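Local coordinates for Peptide/nickel transport system substrate-binding protein (PDB 5KZT) that binds peptides and probably delivers them to a membrane transporter for uptake by Listeria monocytogenes, at residues K303-Y306 with T307-L311; N378-K381 with S382-I386; F406-R409 with L410-Q414. All coordinates share one frame; numbering follows the deposited sequence.

Contact 1: residues K303-Y306 with T307-L311; sequences KQSY and TDTVL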
ATOM      1  N   LYS A 303      -5.337   7.653  21.488  1.00 22.35           N
ATOM      2  CA  LYS A 303      -4.359   7.092  20.526  1.00 21.53           C
ATOM      3  C   LYS A 303      -3.110   6.568  21.246  1.00 22.00           C
ATOM      4  O   LYS A 303      -2.544   5.545  20.853  1.00 21.04           O
ATOM      5  CB  LYS A 303      -3.917   8.115  19.482  1.00 20.78           C
ATOM      6  CG  LYS A 303      -5.039   8.882  18.804  1.00 20.39           C
ATOM      7  CD  LYS A 303      -4.528   9.709  17.648  1.00 19.78           C
ATOM      8  CE  LYS A 303      -5.598  10.677  17.174  1.00 19.71           C
ATOM      9  NZ  LYS A 303      -5.196  11.397  15.940  1.00 19.42           N
ATOM     10  N   GLN A 304      -2.683   7.274  22.289  1.00 23.16           N
ATOM     11  CA  GLN A 304      -1.489   6.874  23.032  1.00 24.14           C
ATOM     12  C   GLN A 304      -1.707   5.519  23.679  1.00 24.56           C
ATOM     13  O   GLN A 304      -0.870   4.619  23.547  1.00 24.49           O
ATOM     14  CB  GLN A 304      -1.106   7.926  24.080  1.00 25.68           C
ATOM     15  CG  GLN A 304       0.240   7.687  24.766  1.00 26.86           C
ATOM     16  CD  GLN A 304       1.375   7.797  23.777  1.00 26.76           C
ATOM     17  OE1 GLN A 304       1.557   8.853  23.168  1.00 26.55           O
ATOM     18  NE2 GLN A 304       2.130   6.704  23.581  1.00 26.97           N
ATOM     19  N   SER A 305      -2.847   5.368  24.353  1.00 25.12           N
ATOM     20  CA  SER A 305      -3.188   4.126  25.030  1.00 26.17           C
ATOM     21  C   SER A 305      -3.320   2.989  24.025  1.00 25.51           C
ATOM     22  O   SER A 305      -2.825   1.891  24.274  1.00 25.99           O
ATOM     23  CB  SER A 305      -4.485   4.276  25.821  1.00 26.79           C
ATOM     24  OG  SER A 305      -4.794   3.076  26.477  1.00 27.78           O
ATOM     25  N   TYR A 306      -3.971   3.279  22.894  1.00 25.00           N
ATOM     26  CA  TYR A 306      -4.073   2.341  21.781  1.00 24.39           C
ATOM     27  C   TYR A 306      -2.709   1.740  21.435  1.00 24.21           C
ATOM     28  O   TYR A 306      -2.541   0.521  21.472  1.00 24.43           O
ATOM     29  CB  TYR A 306      -4.684   3.016  20.539  1.00 23.72           C
ATOM     30  CG  TYR A 306      -4.852   2.061  19.395  1.00 23.45           C
ATOM     31  CD1 TYR A 306      -6.013   1.305  19.271  1.00 23.60           C
ATOM     32  CD2 TYR A 306      -3.848   1.883  18.450  1.00 22.95           C
ATOM     33  CE1 TYR A 306      -6.180   0.410  18.234  1.00 23.21           C
ATOM     34  CE2 TYR A 306      -4.003   0.981  17.411  1.00 22.97           C
ATOM     35  CZ  TYR A 306      -5.180   0.251  17.305  1.00 23.18           C
ATOM     36  OH  TYR A 306      -5.355  -0.644  16.280  1.00 22.77           O
ATOM     37  N   THR A 307      -1.732   2.585  21.121  1.00 24.03           N
ATOM     38  CA  THR A 307      -0.414   2.075  20.724  1.00 24.12           C
ATOM     39  C   THR A 307       0.303   1.371  21.874  1.00 25.28           C
ATOM     40  O   THR A 307       0.976   0.366  21.642  1.00 24.73           O
ATOM     41  CB  THR A 307       0.516   3.161  20.161  1.00 23.89           C
ATOM     42  OG1 THR A 307       0.746   4.162  21.149  1.00 24.73           O
ATOM     43  CG2 THR A 307      -0.091   3.799  18.951  1.00 23.03           C
ATOM     44  N   ASP A 308       0.148   1.896  23.096  1.00 25.93           N
ATOM     45  CA  ASP A 308       0.745   1.296  24.309  1.00 27.42           C
ATOM     46  C   ASP A 308       0.116  -0.026  24.734  1.00 27.37           C
ATOM     47  O   ASP A 308       0.700  -0.747  25.534  1.00 27.61           O
ATOM     48  CB  ASP A 308       0.598   2.227  25.535  1.00 28.98           C
ATOM     49  CG  ASP A 308       1.451   3.494  25.460  1.00 30.09           C
ATOM     50  OD1 ASP A 308       2.295   3.635  24.548  1.00 30.96           O
ATOM     51  OD2 ASP A 308       1.257   4.374  26.343  1.00 31.61           O
ATOM     52  N   THR A 309      -1.111  -0.286  24.296  1.00 26.73           N
ATOM     53  CA  THR A 309      -1.883  -1.443  24.742  1.00 27.59           C
ATOM     54  C   THR A 309      -2.025  -2.471  23.638  1.00 26.69           C
ATOM     55  O   THR A 309      -1.737  -3.645  23.841  1.00 27.62           O
ATOM     56  CB  THR A 309      -3.294  -0.995  25.197  1.00 28.29           C
ATOM     57  OG1 THR A 309      -3.145   0.004  26.215  1.00 29.39           O
ATOM     58  CG2 THR A 309      -4.129  -2.173  25.734  1.00 29.03           C
ATOM     59  N   VAL A 310      -2.484  -2.035  22.476  1.00 25.28           N
ATOM     60  CA  VAL A 310      -2.777  -2.955  21.373  1.00 24.56           C
ATOM     61  C   VAL A 310      -1.542  -3.332  20.551  1.00 23.85           C
ATOM     62  O   VAL A 310      -1.400  -4.489  20.181  1.00 24.40           O
ATOM     63  CB  VAL A 310      -3.878  -2.378  20.459  1.00 24.05           C
ATOM     64  CG1 VAL A 310      -4.091  -3.244  19.214  1.00 23.57           C
ATOM     65  CG2 VAL A 310      -5.169  -2.211  21.253  1.00 24.55           C
ATOM     66  N   LEU A 311      -0.673  -2.371  20.262  1.00 23.13           N
ATOM     67  CA  LEU A 311       0.454  -2.589  19.344  1.00 22.78           C
ATOM     68  C   LEU A 311       1.759  -2.997  20.031  1.00 23.22           C
ATOM     69  O   LEU A 311       2.288  -4.073  19.771  1.00 23.09           O
ATOM     70  CB  LEU A 311       0.671  -1.339  18.489  1.00 22.01           C
ATOM     71  CG  LEU A 311      -0.519  -1.011  17.572  1.00 21.60           C
ATOM     72  CD1 LEU A 311      -0.265   0.278  16.822  1.00 21.05           C
ATOM     73  CD2 LEU A 311      -0.814  -2.129  16.585  1.00 21.61           C
TER

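Contact 2: residues N378-K381 with S382-I386; sequences NARK and SSEFI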
ATOM      1  N   ASN A 378      -4.661  -9.712  16.486  1.00 27.26           N
ATOM      2  CA  ASN A 378      -4.388  -8.334  16.901  1.00 27.49           C
ATOM      3  C   ASN A 378      -5.410  -7.343  16.364  1.00 25.82           C
ATOM      4  O   ASN A 378      -5.693  -6.350  17.016  1.00 25.23           O
ATOM      5  CB  ASN A 378      -2.968  -7.878  16.534  1.00 28.47           C
ATOM      6  CG  ASN A 378      -2.512  -6.688  17.377  1.00 29.34           C
ATOM      7  OD1 ASN A 378      -2.388  -6.795  18.603  1.00 30.62           O
ATOM      8  ND2 ASN A 378      -2.267  -5.554  16.730  1.00 28.83           N
ATOM      9  N   ALA A 379      -5.955  -7.601  15.180  1.00 24.57           N
ATOM     10  CA  ALA A 379      -7.014  -6.736  14.642  1.00 23.65           C
ATOM     11  C   ALA A 379      -8.276  -6.822  15.514  1.00 23.42           C
ATOM     12  O   ALA A 379      -8.920  -5.814  15.743  1.00 22.84           O
ATOM     13  CB  ALA A 379      -7.336  -7.108  13.205  1.00 23.18           C
ATOM     14  N   ARG A 380      -8.595  -8.018  15.995  1.00 24.46           N
ATOM     15  CA  ARG A 380      -9.703  -8.238  16.937  1.00 26.21           C
ATOM     16  C   ARG A 380      -9.486  -7.511  18.295  1.00 25.59           C
ATOM     17  O   ARG A 380     -10.396  -6.911  18.835  1.00 25.14           O
ATOM     18  CB  ARG A 380      -9.905  -9.745  17.118  1.00 29.42           C
ATOM     19  CG  ARG A 380     -10.950 -10.190  18.135  1.00 33.01           C
ATOM     20  CD  ARG A 380     -11.026 -11.708  18.127  1.00 36.72           C
ATOM     21  NE  ARG A 380     -11.738 -12.263  19.286  1.00 40.74           N
ATOM     22  CZ  ARG A 380     -11.976 -13.565  19.484  1.00 44.09           C
ATOM     23  NH1 ARG A 380     -11.552 -14.480  18.607  1.00 45.38           N
ATOM     24  NH2 ARG A 380     -12.643 -13.966  20.570  1.00 46.81           N
ATOM     25  N   LYS A 381      -8.273  -7.573  18.835  1.00 25.36           N
ATOM     26  CA  LYS A 381      -7.888  -6.764  19.993  1.00 25.88           C
ATOM     27  C   LYS A 381      -8.058  -5.248  19.734  1.00 24.61           C
ATOM     28  O   LYS A 381      -8.572  -4.499  20.585  1.00 24.00           O
ATOM     29  CB  LYS A 381      -6.436  -7.061  20.364  1.00 27.27           C
ATOM     30  CG  LYS A 381      -5.995  -6.459  21.677  1.00 29.24           C
ATOM     31  CD  LYS A 381      -4.513  -6.676  21.895  1.00 30.91           C
ATOM     32  CE  LYS A 381      -4.071  -6.017  23.180  1.00 33.11           C
ATOM     33  NZ  LYS A 381      -4.707  -6.636  24.373  1.00 35.11           N
ATOM     34  N   SER A 382      -7.614  -4.817  18.557  1.00 23.34           N
ATOM     35  CA  SER A 382      -7.725  -3.437  18.134  1.00 22.62           C
ATOM     36  C   SER A 382      -9.173  -2.980  18.117  1.00 22.35           C
ATOM     37  O   SER A 382      -9.510  -1.959  18.708  1.00 22.33           O
ATOM     38  CB  SER A 382      -7.107  -3.251  16.748  1.00 21.99           C
ATOM     39  OG  SER A 382      -7.502  -2.033  16.167  1.00 21.26           O
ATOM     40  N   SER A 383     -10.011  -3.750  17.439  1.00 22.51           N
ATOM     41  CA  SER A 383     -11.442  -3.449  17.333  1.00 22.87           C
ATOM     42  C   SER A 383     -12.163  -3.401  18.682  1.00 24.01           C
ATOM     43  O   SER A 383     -12.997  -2.510  18.915  1.00 23.86           O
ATOM     44  CB  SER A 383     -12.109  -4.465  16.424  1.00 23.23           C
ATOM     45  OG  SER A 383     -11.676  -4.252  15.084  1.00 23.19           O
ATOM     46  N   GLU A 384     -11.860  -4.360  19.547  1.00 25.22           N
ATOM     47  CA  GLU A 384     -12.433  -4.378  20.911  1.00 26.99           C
ATOM     48  C   GLU A 384     -11.996  -3.142  21.726  1.00 26.31           C
ATOM     49  O   GLU A 384     -12.800  -2.566  22.464  1.00 26.24           O
ATOM     50  CB  GLU A 384     -12.108  -5.706  21.639  1.00 29.62           C
ATOM     51  CG  GLU A 384     -13.085  -6.848  21.286  1.00 31.44           C
ATOM     52  CD  GLU A 384     -12.589  -8.268  21.593  1.00 34.75           C
ATOM     53  OE1 GLU A 384     -13.436  -9.177  21.743  1.00 37.44           O
ATOM     54  OE2 GLU A 384     -11.362  -8.514  21.663  1.00 36.14           O
ATOM     55  N   PHE A 385     -10.748  -2.708  21.555  1.00 25.20           N
ATOM     56  CA  PHE A 385     -10.251  -1.474  22.187  1.00 25.63           C
ATOM     57  C   PHE A 385     -10.998  -0.227  21.699  1.00 24.80           C
ATOM     58  O   PHE A 385     -11.421   0.597  22.501  1.00 25.18           O
ATOM     59  CB  PHE A 385      -8.742  -1.313  21.949  1.00 25.92           C
ATOM     60  CG  PHE A 385      -8.118  -0.147  22.675  1.00 26.90           C
ATOM     61  CD1 PHE A 385      -8.141   1.134  22.120  1.00 26.46           C
ATOM     62  CD2 PHE A 385      -7.463  -0.335  23.892  1.00 28.84           C
ATOM     63  CE1 PHE A 385      -7.556   2.206  22.774  1.00 27.82           C
ATOM     64  CE2 PHE A 385      -6.868   0.734  24.545  1.00 30.01           C
ATOM     65  CZ  PHE A 385      -6.927   2.007  23.991  1.00 29.51           C
ATOM     66  N   ILE A 386     -11.145  -0.098  20.382  1.00 23.62           N
ATOM     67  CA  ILE A 386     -11.844   1.040  19.797  1.00 23.01           C
ATOM     68  C   ILE A 386     -13.326   1.034  20.188  1.00 23.44           C
ATOM     69  O   ILE A 386     -13.869   2.072  20.570  1.00 23.52           O
ATOM     70  CB  ILE A 386     -11.647   1.090  18.260  1.00 22.00           C
ATOM     71  CG1 ILE A 386     -10.198   1.463  17.959  1.00 22.30           C
ATOM     72  CG2 ILE A 386     -12.553   2.119  17.602  1.00 21.43           C
ATOM     73  CD1 ILE A 386      -9.759   1.097  16.581  1.00 22.09           C
TER

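Contact 3: residues F406-R409 with L410-Q414; sequences FKVR and LQNDQ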
ATOM      1  N   PHE A 406      -8.560  -9.574   4.953  1.00 17.54           N
ATOM      2  CA  PHE A 406      -8.073  -8.352   4.369  1.00 16.71           C
ATOM      3  C   PHE A 406      -8.723  -8.116   2.995  1.00 16.71           C
ATOM      4  O   PHE A 406      -9.245  -7.035   2.721  1.00 15.65           O
ATOM      5  CB  PHE A 406      -6.549  -8.485   4.249  1.00 16.62           C
ATOM      6  CG  PHE A 406      -5.851  -7.302   3.670  1.00 15.78           C
ATOM      7  CD1 PHE A 406      -6.209  -5.997   4.003  1.00 15.23           C
ATOM      8  CD2 PHE A 406      -4.760  -7.498   2.841  1.00 15.93           C
ATOM      9  CE1 PHE A 406      -5.530  -4.918   3.477  1.00 14.67           C
ATOM     10  CE2 PHE A 406      -4.057  -6.432   2.331  1.00 15.37           C
ATOM     11  CZ  PHE A 406      -4.445  -5.132   2.648  1.00 14.83           C
ATOM     12  N   LYS A 407      -8.716  -9.146   2.152  1.00 17.41           N
ATOM     13  CA  LYS A 407      -9.325  -9.017   0.814  1.00 17.93           C
ATOM     14  C   LYS A 407     -10.821  -8.653   0.814  1.00 17.76           C
ATOM     15  O   LYS A 407     -11.263  -7.896  -0.051  1.00 17.18           O
ATOM     16  CB  LYS A 407      -9.040 -10.231  -0.066  1.00 19.20           C
ATOM     17  CG  LYS A 407      -9.729 -11.514   0.304  1.00 20.72           C
ATOM     18  CD  LYS A 407      -9.284 -12.600  -0.681  1.00 22.04           C
ATOM     19  CE  LYS A 407      -9.743 -13.967  -0.258  1.00 23.49           C
ATOM     20  NZ  LYS A 407      -9.008 -15.067  -0.945  1.00 24.60           N
ATOM     21  N   VAL A 408     -11.560  -9.120   1.818  1.00 17.88           N
ATOM     22  CA  VAL A 408     -12.982  -8.803   1.967  1.00 18.40           C
ATOM     23  C   VAL A 408     -13.119  -7.344   2.420  1.00 17.59           C
ATOM     24  O   VAL A 408     -13.970  -6.601   1.914  1.00 17.10           O
ATOM     25  CB  VAL A 408     -13.692  -9.795   2.942  1.00 19.40           C
ATOM     26  CG1 VAL A 408     -15.153  -9.400   3.191  1.00 19.92           C
ATOM     27  CG2 VAL A 408     -13.638 -11.214   2.397  1.00 20.54           C
ATOM     28  N   ARG A 409     -12.274  -6.909   3.362  1.00 17.27           N
ATOM     29  CA  ARG A 409     -12.307  -5.504   3.779  1.00 16.98           C
ATOM     30  C   ARG A 409     -12.087  -4.580   2.579  1.00 16.32           C
ATOM     31  O   ARG A 409     -12.765  -3.552   2.416  1.00 15.29           O
ATOM     32  CB  ARG A 409     -11.261  -5.204   4.866  1.00 17.05           C
ATOM     33  CG  ARG A 409     -11.162  -3.721   5.152  1.00 16.77           C
ATOM     34  CD  ARG A 409     -10.464  -3.418   6.451  1.00 17.11           C
ATOM     35  NE  ARG A 409      -9.048  -3.784   6.473  1.00 17.36           N
ATOM     36  CZ  ARG A 409      -8.048  -3.060   5.967  1.00 16.80           C
ATOM     37  NH1 ARG A 409      -8.264  -1.932   5.310  1.00 16.41           N
ATOM     38  NH2 ARG A 409      -6.797  -3.491   6.132  1.00 17.19           N
ATOM     39  N   LEU A 410     -11.126  -4.950   1.746  1.00 16.62           N
ATOM     40  CA  LEU A 410     -10.786  -4.127   0.585  1.00 16.77           C
ATOM     41  C   LEU A 410     -11.930  -4.126  -0.419  1.00 17.60           C
ATOM     42  O   LEU A 410     -12.288  -3.074  -0.927  1.00 17.32           O
ATOM     43  CB  LEU A 410      -9.493  -4.616  -0.051  1.00 16.78           C
ATOM     44  CG  LEU A 410      -8.231  -4.441   0.793  1.00 16.75           C
ATOM     45  CD1 LEU A 410      -7.048  -4.855  -0.056  1.00 17.06           C
ATOM     46  CD2 LEU A 410      -8.053  -3.027   1.283  1.00 16.20           C
ATOM     47  N   GLN A 411     -12.534  -5.283  -0.660  1.00 19.29           N
ATOM     48  CA  GLN A 411     -13.711  -5.366  -1.554  1.00 20.88           C
ATOM     49  C   GLN A 411     -14.861  -4.510  -1.057  1.00 20.40           C
ATOM     50  O   GLN A 411     -15.492  -3.796  -1.845  1.00 19.87           O
ATOM     51  CB  GLN A 411     -14.209  -6.801  -1.706  1.00 23.44           C
ATOM     52  CG  GLN A 411     -13.289  -7.673  -2.533  1.00 25.47           C
ATOM     53  CD  GLN A 411     -13.681  -9.161  -2.561  1.00 28.81           C
ATOM     54  OE1 GLN A 411     -14.217  -9.740  -1.586  1.00 31.34           O
ATOM     55  NE2 GLN A 411     -13.419  -9.787  -3.695  1.00 30.61           N
ATOM     56  N   ASN A 412     -15.152  -4.620   0.236  1.00 20.29           N
ATOM     57  CA  ASN A 412     -16.227  -3.824   0.843  1.00 20.72           C
ATOM     58  C   ASN A 412     -15.883  -2.331   0.787  1.00 20.22           C
ATOM     59  O   ASN A 412     -16.767  -1.493   0.620  1.00 19.89           O
ATOM     60  CB  ASN A 412     -16.494  -4.239   2.295  1.00 20.96           C
ATOM     61  CG  ASN A 412     -17.000  -5.654   2.424  1.00 22.07           C
ATOM     62  OD1 ASN A 412     -17.302  -6.315   1.427  1.00 22.62           O
ATOM     63  ND2 ASN A 412     -17.053  -6.152   3.661  1.00 22.37           N
ATOM     64  N   ASP A 413     -14.595  -2.004   0.930  1.00 20.44           N
ATOM     65  CA  ASP A 413     -14.128  -0.622   0.792  1.00 20.66           C
ATOM     66  C   ASP A 413     -14.430  -0.100  -0.616  1.00 20.74           C
ATOM     67  O   ASP A 413     -15.110   0.931  -0.760  1.00 20.45           O
ATOM     68  CB  ASP A 413     -12.631  -0.512   1.120  1.00 20.78           C
ATOM     69  CG  ASP A 413     -12.124   0.909   1.053  1.00 21.85           C
ATOM     70  OD1 ASP A 413     -12.536   1.718   1.924  1.00 21.72           O
ATOM     71  OD2 ASP A 413     -11.314   1.225   0.123  1.00 23.50           O
ATOM     72  N   GLN A 414     -13.995  -0.826  -1.640  1.00 21.29           N
ATOM     73  CA  GLN A 414     -14.271  -0.435  -3.038  1.00 22.25           C
ATOM     74  C   GLN A 414     -15.772  -0.266  -3.310  1.00 22.24           C
ATOM     75  O   GLN A 414     -16.158   0.647  -4.045  1.00 21.45           O
ATOM     76  CB  GLN A 414     -13.715  -1.445  -4.056  1.00 23.63           C
ATOM     77  CG  GLN A 414     -12.192  -1.509  -4.171  1.00 24.56           C
ATOM     78  CD  GLN A 414     -11.600  -0.183  -4.641  1.00 25.43           C
ATOM     79  OE1 GLN A 414     -12.016   0.347  -5.685  1.00 26.90           O
ATOM     80  NE2 GLN A 414     -10.673   0.393  -3.849  1.00 25.51           N
TER

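Contact 1: residues K303-Y306 with T307-L311
Thr307 OG1 folds back within helix 303-311 to bond Gln304 O at 2.9 Å; with chi1 at 61° the hydroxyl sits between backbone N and carbonyl carbon, within reach of the preceding turn. Asp308 N also bonds Gln304 O, in the carbonyl plane, giving that oxygen two donors. Thr309 OG1 meets Ser305 O at 2.7 Å from above the carbonyl plane, while the Thr309 N bond to the same oxygen is weak at 120°. Between side chains, Gln304 NE2 donates to Asp308 OD1 (3.2 Å, 152°): the acceptor lies in the Gln304 amide plane but is approached from above the carboxylate.

Apolar contact centres on the Tyr306 ring. Val310 CB stands over one face, 4.3 Å from the centroid of the Tyr306 ring, a CH-pi contact, and Leu311 CD1 comes within 3.8 Å of Tyr306 CE2.

The backbone widens into a pi-type turn at 307-311, although Val310 N still bonds Tyr306 O at 2.7 Å. Tyr306 O has a second donor in Thr309 N, 3.3 Å away and above the carbonyl plane. Outward, Val310 packs on Phe385 of helix 377-393, while Thr307 and Leu311 touch Tyr495 on strand 491-503.

Contact 2: residues N378-K381 with S382-I386
The helix 377-393 is the crossover of a beta-alpha-beta unit, linking parallel strands 367-374 and 397-404, and residues 378-386 form its early turns. Four consecutive i to i+4 backbone bonds establish alpha geometry here: Ser382 N to Asn378 O at 2.9 Å, Ser383 N to Ala379 O at 2.9 Å, Glu384 N to Arg380 O, and Phe385 N to Lys381 O. All four bonds are close to straight, as in a regular alpha-helix.

On the exposed side, Arg380 and Glu384 lie alongside each other and point the same way. Arg380 is extended from CG to NE, and its CG comes 3.9 Å from Glu384 OE2. The other carboxylate oxygen, Glu384 OE1, sits at the guanidinium edge, near its plane, but 4.3 Å from Arg380 NE, beyond a salt bridge; the two planar groups are turned 63° apart.

The serines serve the buried side. A chi1 of 164° swings Ser382 OG off the helix toward Tyr306 OH, which it bonds, whereas Ser383 OG bonds Asn403 ND2 on strand 397-404. Ser382 and Ala379 also pack on a basic side chain of the bound peptide. The chemistry thus divides by face: buried hydroxyls tie the helix to its neighbours through directional bonds, while the Arg380–Glu384 pair probably contributes a modest surface attraction, though Arg380 touches a crystal neighbour that may influence its pose.

Contact 3: residues F406-R409 with L410-Q414
Phe406 presents one ring face to Leu410, one turn further along the short helix 406-414, which follows strand 397-404 of the beta-alpha-beta unit. Leu410 CD1 lies 4.0 Å from the centroid of the Phe406 ring and 20° off the normal, a CH-pi contact displaced toward the rim. The second branch joins in, with Leu410 CD2 3.8 Å from Phe406 CE1. Leucine chi1 of -67° places CG beside its backbone N, which carries both methyls back toward the ring.

Arg409 brings its CZ to the edge of the same ring, in plane, so arginine and leucine meet different sides of the aromatic group. A bend at chi3 (66°) turns the guanidinium out of the line of its chain. Arg409 NE makes a salt bridge to Asp374 on strand 367-374, and NH2 bonds the backbone of the bound peptide, on which Phe406 also packs; Asp374 probably helps to orient this peptide-binding group.

Away from the ring, Val408 and Asn412 run side by side and point the same way, Val408 CG1 being 3.8 Å from Asn412 ND2. The backbone is regular, with Leu410 N bonding Phe406 O at 3.0 Å and Asn412 N bonding Val408 O at 2.9 Å. In the last turn Asp413 N donates to Arg409 O at 2.8 Å, while Asp413 OD1 forms a salt bridge with Lys276 NZ.

How the contacts relate
The contacts come one after another along the chain, on helices 303-311, 377-393 and 406-414, within the region shared by the bacterial solute-binding protein 5 family. Contacts 1 and 2 have centres about 10 Å apart and their helices touch directly: Thr309 O lies 3.4 Å from Lys381 CE, and Phe385 CZ approaches Tyr306 N. Contact 3 stands apart, its centre about 18 Å from that of contact 2 and about 25 Å from that of contact 1. Strands 367-374 and 397-404 connect contacts 2 and 3, since both helices lay side chains on each strand. All three contacts border the bound peptide, so all three helices line parts of one peptide site.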